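Local structure of phospho-furanose lactonase (Mycoplasma synoviae, 3OVG) at residues 228-233 / 263-268; 221-226 / 257-262. The protein hydrolyses phosphorylated furanose lactones, D-xylono- and L-arabino-1,4-lactone 5-phosphate, with two zinc ions per subunit. All blocks are in the same frame, centred on the assembly; numbering follows the deposited sequence.

Interaction 1 of 2, residues 228-233 / 263-268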
loop_
_atom_site.group_PDB
_atom_site.type_symbol
_atom_site.label_atom_id
_atom_site.label_comp_id
_atom_site.label_asym_id
_atom_site.label_seq_id
_atom_site.Cartn_x
_atom_site.Cartn_y
_atom_site.Cartn_z
ATOM N N LYS A 228 3.404 -33.616 21.857
ATOM C CA LYS A 228 2.216 -33.416 22.684
ATOM C C LYS A 228 0.943 -33.703 21.888
ATOM O O LYS A 228 0.019 -34.394 22.370
ATOM C CB LYS A 228 2.152 -31.974 23.214
ATOM C CG LYS A 228 0.977 -31.706 24.214
ATOM C CD LYS A 228 0.923 -30.217 24.625
ATOM C CE LYS A 228 -0.071 -29.910 25.748
ATOM N NZ LYS A 228 0.115 -30.798 26.946
ATOM N N VAL A 229 0.887 -33.151 20.684
ATOM C CA VAL A 229 -0.317 -33.272 19.859
ATOM C C VAL A 229 -0.554 -34.728 19.504
ATOM O O VAL A 229 -1.636 -35.261 19.723
ATOM C CB VAL A 229 -0.215 -32.467 18.563
ATOM C CG1 VAL A 229 -1.400 -32.784 17.660
ATOM C CG2 VAL A 229 -0.142 -30.974 18.884
ATOM N N ILE A 230 0.475 -35.376 18.984
ATOM C CA ILE A 230 0.370 -36.778 18.628
ATOM C C ILE A 230 -0.031 -37.650 19.826
ATOM O O ILE A 230 -0.990 -38.440 19.737
ATOM C CB ILE A 230 1.657 -37.292 17.958
ATOM C CG1 ILE A 230 1.814 -36.617 16.581
ATOM C CG2 ILE A 230 1.621 -38.811 17.836
ATOM C CD1 ILE A 230 3.194 -36.695 15.983
ATOM N N LYS A 231 0.690 -37.489 20.928
ATOM C CA LYS A 231 0.479 -38.320 22.099
ATOM C C LYS A 231 -0.854 -38.066 22.809
ATOM O O LYS A 231 -1.453 -39.004 23.303
ATOM C CB LYS A 231 1.625 -38.162 23.091
ATOM C CG LYS A 231 2.806 -39.048 22.770
ATOM C CD LYS A 231 4.020 -38.659 23.570
ATOM C CE LYS A 231 5.096 -39.747 23.441
ATOM N NZ LYS A 231 6.277 -39.471 24.338
ATOM N N GLU A 232 -1.339 -36.824 22.829
ATOM C CA GLU A 232 -2.612 -36.544 23.497
ATOM C C GLU A 232 -3.830 -36.856 22.630
ATOM O O GLU A 232 -4.927 -37.082 23.151
ATOM C CB GLU A 232 -2.671 -35.087 24.011
ATOM C CG GLU A 232 -1.585 -34.803 25.090
ATOM C CD GLU A 232 -1.778 -33.455 25.822
ATOM O OE1 GLU A 232 -2.768 -32.745 25.522
ATOM O OE2 GLU A 232 -0.924 -33.119 26.689
ATOM N N THR A 233 -3.659 -36.884 21.317
ATOM C CA THR A 233 -4.830 -37.013 20.434
ATOM C C THR A 233 -4.787 -38.164 19.429
ATOM O O THR A 233 -5.835 -38.682 19.016
ATOM C CB THR A 233 -5.111 -35.707 19.681
ATOM O OG1 THR A 233 -4.103 -35.494 18.664
ATOM C CG2 THR A 233 -5.133 -34.529 20.677
ATOM N N LYS A 263 11.115 -40.890 19.373
ATOM C CA LYS A 263 10.111 -40.997 20.427
ATOM C C LYS A 263 9.053 -42.035 20.104
ATOM O O LYS A 263 8.133 -42.255 20.900
ATOM C CB LYS A 263 9.456 -39.640 20.703
ATOM C CG LYS A 263 10.433 -38.571 21.125
ATOM C CD LYS A 263 11.257 -38.954 22.397
ATOM C CE LYS A 263 10.591 -38.470 23.688
ATOM N NZ LYS A 263 11.618 -38.100 24.753
ATOM N N GLY A 264 9.184 -42.682 18.943
ATOM C CA GLY A 264 8.336 -43.822 18.624
ATOM C C GLY A 264 7.053 -43.407 17.935
ATOM O O GLY A 264 6.081 -44.147 17.891
ATOM N N LEU A 265 7.087 -42.229 17.334
ATOM C CA LEU A 265 5.883 -41.654 16.751
ATOM C C LEU A 265 5.858 -41.727 15.221
ATOM O O LEU A 265 5.078 -40.998 14.564
ATOM C CB LEU A 265 5.747 -40.197 17.249
ATOM C CG LEU A 265 5.702 -39.981 18.784
ATOM C CD1 LEU A 265 5.389 -38.509 19.158
ATOM C CD2 LEU A 265 4.645 -40.903 19.426
ATOM N N GLN A 266 6.685 -42.588 14.633
ATOM C CA GLN A 266 6.790 -42.619 13.168
ATOM C C GLN A 266 5.493 -42.966 12.412
ATOM O O GLN A 266 5.362 -42.673 11.218
ATOM C CB GLN A 266 7.871 -43.589 12.713
ATOM C CG GLN A 266 7.515 -45.064 12.929
ATOM C CD GLN A 266 8.736 -45.925 12.768
ATOM O OE1 GLN A 266 9.694 -45.787 13.533
ATOM N NE2 GLN A 266 8.742 -46.781 11.736
ATOM N N LYS A 267 4.546 -43.604 13.074
ATOM C CA LYS A 267 3.270 -43.897 12.413
ATOM C C LYS A 267 2.321 -42.686 12.319
ATOM O O LYS A 267 1.246 -42.793 11.724
ATOM C CB LYS A 267 2.555 -45.030 13.142
ATOM C CG LYS A 267 3.328 -46.362 13.184
ATOM C CD LYS A 267 3.075 -47.210 11.940
ATOM C CE LYS A 267 3.867 -48.530 12.011
ATOM N NZ LYS A 267 3.715 -49.270 10.721
ATOM N N HIS A 268 2.721 -41.549 12.889
ATOM C CA HIS A 268 1.876 -40.354 12.956
ATOM C C HIS A 268 2.362 -39.176 12.125
ATOM O O HIS A 268 2.037 -38.031 12.426
ATOM C CB HIS A 268 1.708 -39.950 14.408
ATOM C CG HIS A 268 0.954 -40.968 15.181
ATOM N ND1 HIS A 268 -0.407 -40.886 15.384
ATOM C CD2 HIS A 268 1.354 -42.140 15.735
ATOM C CE1 HIS A 268 -0.808 -41.950 16.060
ATOM N NE2 HIS A 268 0.242 -42.723 16.288
HETATM O O HOH W 1 7.959 -41.546 23.656
#
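Ile230, near the C-terminal end of helix 223-233, sets its CG2 methyl over one face of the His268 imidazole. Ile230 CG2 lies 3.9 Å from the centroid of the His268 ring and 27° off the ring normal. This is a CH-pi contact, shifted toward the rim. The closest ring atom is His268 CG, 3.5 Å from Ile230 CG2. Ile230 CG2 is anti to the backbone N, and this brings the methyl over the ring. Ile230 CD1, on the other branch, lies 3.9 Å from His268 CB. His268 ND1 is hydrogen-bonded to Val235 O, which helps to fix the ring. Leu265 adds a second apolar partner. Its CD1 packs on Ile230 CG2 at 4.0 Å, and its CD2 methyl also reaches that group. Ile230 and Leu265 are buried, and Leu237 of strand 236-239 also touches Ile230.

The outer side is looser and wet. Lys231 reaches over Leu265, with CE 4.2 Å from Leu265 CD2. Its ammonium forms a salt bridge with Glu227. Lys231 NZ also donates to a water at 2.8 Å, and that water donates to Lys263 O at 2.9 Å. The Lys231 and Lys263 amines do not touch, and their like charges probably disfavour a closer approach. Gly264, with positive phi, ends helix 250-262 in a Schellman motif. The contact joins that helix end, and the turn leading into strand 269-271, to the preceding helix of the beta/alpha barrel of the phosphotriesterase family.

Interaction 2 of 2, residues 221-226 / 257-262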
loop_
_atom_site.group_PDB
_atom_site.type_symbol
_atom_site.label_atom_id
_atom_site.label_comp_id
_atom_site.label_asym_id
_atom_site.label_seq_id
_atom_site.Cartn_x
_atom_site.Cartn_y
_atom_site.Cartn_z
ATOM N N PRO A 221 8.023 -24.869 14.562
ATOM C CA PRO A 221 9.063 -25.910 14.717
ATOM C C PRO A 221 9.346 -26.234 16.190
ATOM O O PRO A 221 10.419 -25.955 16.716
ATOM C CB PRO A 221 10.312 -25.292 14.060
ATOM C CG PRO A 221 9.950 -23.874 13.703
ATOM C CD PRO A 221 8.567 -23.562 14.167
ATOM N N ASP A 222 8.372 -26.832 16.855
ATOM C CA ASP A 222 8.450 -27.017 18.282
ATOM C C ASP A 222 8.270 -28.528 18.502
ATOM O O ASP A 222 7.146 -29.063 18.409
ATOM C CB ASP A 222 7.328 -26.172 18.900
ATOM C CG ASP A 222 7.307 -26.225 20.409
ATOM O OD1 ASP A 222 7.614 -27.297 20.990
ATOM O OD2 ASP A 222 6.929 -25.201 21.019
ATOM N N LYS A 223 9.381 -29.235 18.710
ATOM C CA LYS A 223 9.324 -30.686 18.758
ATOM C C LYS A 223 8.463 -31.207 19.909
ATOM O O LYS A 223 7.888 -32.296 19.801
ATOM C CB LYS A 223 10.723 -31.304 18.804
ATOM C CG LYS A 223 11.448 -31.123 20.122
ATOM C CD LYS A 223 12.957 -31.188 19.862
ATOM C CE LYS A 223 13.755 -31.333 21.158
ATOM N NZ LYS A 223 15.172 -31.622 20.801
ATOM N N TYR A 224 8.374 -30.420 20.982
ATOM C CA TYR A 224 7.628 -30.785 22.180
ATOM C C TYR A 224 6.146 -30.708 21.880
ATOM O O TYR A 224 5.374 -31.575 22.265
ATOM C CB TYR A 224 8.005 -29.859 23.364
ATOM C CG TYR A 224 9.489 -29.890 23.674
ATOM C CD1 TYR A 224 10.070 -31.012 24.253
ATOM C CD2 TYR A 224 10.310 -28.828 23.344
ATOM C CE1 TYR A 224 11.462 -31.061 24.533
ATOM C CE2 TYR A 224 11.681 -28.847 23.623
ATOM C CZ TYR A 224 12.244 -29.970 24.207
ATOM O OH TYR A 224 13.585 -29.985 24.479
ATOM N N TYR A 225 5.769 -29.644 21.189
ATOM C CA TYR A 225 4.396 -29.453 20.750
ATOM C C TYR A 225 3.979 -30.581 19.800
ATOM O O TYR A 225 2.883 -31.092 19.915
ATOM C CB TYR A 225 4.249 -28.072 20.079
ATOM C CG TYR A 225 2.808 -27.680 19.719
ATOM C CD1 TYR A 225 1.815 -27.639 20.696
ATOM C CD2 TYR A 225 2.462 -27.331 18.406
ATOM C CE1 TYR A 225 0.496 -27.287 20.379
ATOM C CE2 TYR A 225 1.160 -26.983 18.072
ATOM C CZ TYR A 225 0.178 -26.949 19.064
ATOM O OH TYR A 225 -1.114 -26.570 18.742
ATOM N N TYR A 226 4.853 -30.959 18.858
ATOM C CA TYR A 226 4.541 -32.005 17.887
ATOM C C TYR A 226 4.194 -33.282 18.658
ATOM O O TYR A 226 3.193 -33.976 18.412
ATOM C CB TYR A 226 5.759 -32.325 16.984
ATOM C CG TYR A 226 6.148 -31.261 15.995
ATOM C CD1 TYR A 226 5.342 -30.151 15.766
ATOM C CD2 TYR A 226 7.319 -31.392 15.241
ATOM C CE1 TYR A 226 5.721 -29.181 14.836
ATOM C CE2 TYR A 226 7.698 -30.433 14.324
ATOM C CZ TYR A 226 6.899 -29.340 14.117
ATOM O OH TYR A 226 7.281 -28.403 13.181
ATOM N N ILE A 257 11.598 -34.219 12.683
ATOM C CA ILE A 257 11.027 -35.504 12.306
ATOM C C ILE A 257 11.823 -36.651 12.967
ATOM O O ILE A 257 11.240 -37.610 13.491
ATOM C CB ILE A 257 10.956 -35.625 10.769
ATOM C CG1 ILE A 257 9.726 -34.882 10.235
ATOM C CG2 ILE A 257 10.870 -37.075 10.298
ATOM C CD1 ILE A 257 9.703 -34.904 8.751
ATOM N N LYS A 258 13.147 -36.523 12.962
ATOM C CA LYS A 258 14.035 -37.481 13.627
ATOM C C LYS A 258 13.664 -37.618 15.125
ATOM O O LYS A 258 13.571 -38.735 15.661
ATOM C CB LYS A 258 15.510 -37.035 13.414
ATOM C CG LYS A 258 16.623 -37.600 14.394
ATOM C CD LYS A 258 16.711 -39.082 14.398
ATOM C CE LYS A 258 18.163 -39.620 14.712
ATOM N NZ LYS A 258 18.508 -39.718 16.175
ATOM N N TYR A 259 13.451 -36.492 15.797
ATOM C CA TYR A 259 13.042 -36.509 17.199
ATOM C C TYR A 259 11.756 -37.339 17.357
ATOM O O TYR A 259 11.680 -38.248 18.197
ATOM C CB TYR A 259 12.882 -35.079 17.747
ATOM C CG TYR A 259 12.279 -34.998 19.142
ATOM C CD1 TYR A 259 13.084 -35.130 20.290
ATOM C CD2 TYR A 259 10.912 -34.813 19.322
ATOM C CE1 TYR A 259 12.532 -35.067 21.580
ATOM C CE2 TYR A 259 10.345 -34.758 20.631
ATOM C CZ TYR A 259 11.165 -34.887 21.737
ATOM O OH TYR A 259 10.628 -34.837 23.013
ATOM N N LEU A 260 10.759 -37.052 16.522
ATOM C CA LEU A 260 9.480 -37.736 16.624
ATOM C C LEU A 260 9.629 -39.244 16.379
ATOM O O LEU A 260 8.971 -40.057 17.046
ATOM C CB LEU A 260 8.477 -37.159 15.628
ATOM C CG LEU A 260 8.067 -35.728 15.909
ATOM C CD1 LEU A 260 7.070 -35.240 14.823
ATOM C CD2 LEU A 260 7.445 -35.653 17.311
ATOM N N VAL A 261 10.469 -39.612 15.415
ATOM C CA VAL A 261 10.702 -41.029 15.134
ATOM C C VAL A 261 11.391 -41.689 16.334
ATOM O O VAL A 261 10.992 -42.766 16.767
ATOM C CB VAL A 261 11.494 -41.257 13.785
ATOM C CG1 VAL A 261 11.867 -42.719 13.595
ATOM C CG2 VAL A 261 10.655 -40.796 12.590
ATOM N N ASP A 262 12.408 -41.038 16.883
ATOM C CA ASP A 262 13.087 -41.582 18.068
ATOM C C ASP A 262 12.110 -41.769 19.266
ATOM O O ASP A 262 12.258 -42.694 20.067
ATOM C CB ASP A 262 14.256 -40.680 18.463
ATOM C CG ASP A 262 15.445 -40.782 17.478
ATOM O OD1 ASP A 262 15.360 -41.566 16.505
ATOM O OD2 ASP A 262 16.471 -40.081 17.690
#
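Tyr259 and Lys223 carry most of this contact, with Leu260 next to them. The Lys223 and Tyr259 side chains cross at about a right angle, the lysine lying over one face of the ring. Lys223 CG sits over the middle of the Tyr259 ring, 3.8 Å from the centroid and 13° off the normal, a CH-pi contact. Lys223 CB lies nearer the rim, 3.6 Å from Tyr259 CD2. The extended chain runs on over the same face, and Lys223 CE comes 4.0 Å from Tyr259 CE1. Lys223 CG lies between the backbone N and the carbonyl carbon (chi1 72°), and the same atom stands over the face of the Tyr224 ring. One methylene therefore lies against two tyrosines. Tyr259 OH is hydrogen-bonded to Glu227, one turn on in helix 223-233, and lies 4.1 Å from Tyr224 CD1.

Leu260 works on the buried side. Its CD2 packs on Tyr226 CB at 3.7 Å, and its CD1 lies 3.9 Å from Tyr226 CD2. Tyr226 OH is hydrogen-bonded to Leu217 O, and the Tyr226 ring meets Phe239. At the start of the helix, Asp222 is the N-cap: its OD1 accepts from Tyr225 N at 3.0 Å. Tyr224 OH bonds to Glu255 of the second subunit, so this helix start also faces the subunit interface. Between the two segments the chemistry is apolar and aromatic. The lysine contributes its methylenes to the tyrosine face, and the hydroxyls of Tyr224, Tyr226 and Tyr259 find their hydrogen-bond partners beyond the two segments. The contact thus probably depends on shape and dispersion more than on charge.

Going from the N terminus, the chain first passes 221-226 and then 228-233, successive parts of helix 223-233. It continues through strand 236-239 and helix 250-262, and returns with 257-262 and then 263-268. Interaction 2 closes a loop of 30 intervening residues, and interaction 1 one of 29. The two loops cross, since their segments alternate along the chain. Helix 223-233 is thereby fastened to helix 250-262 near its start and to the following turn near its end. The contacts meet at Leu265 N and Leu260 O, 2.9 Å apart, a probable hydrogen bond. Together they join neighbouring outer helices around strand 236-239 of the barrel.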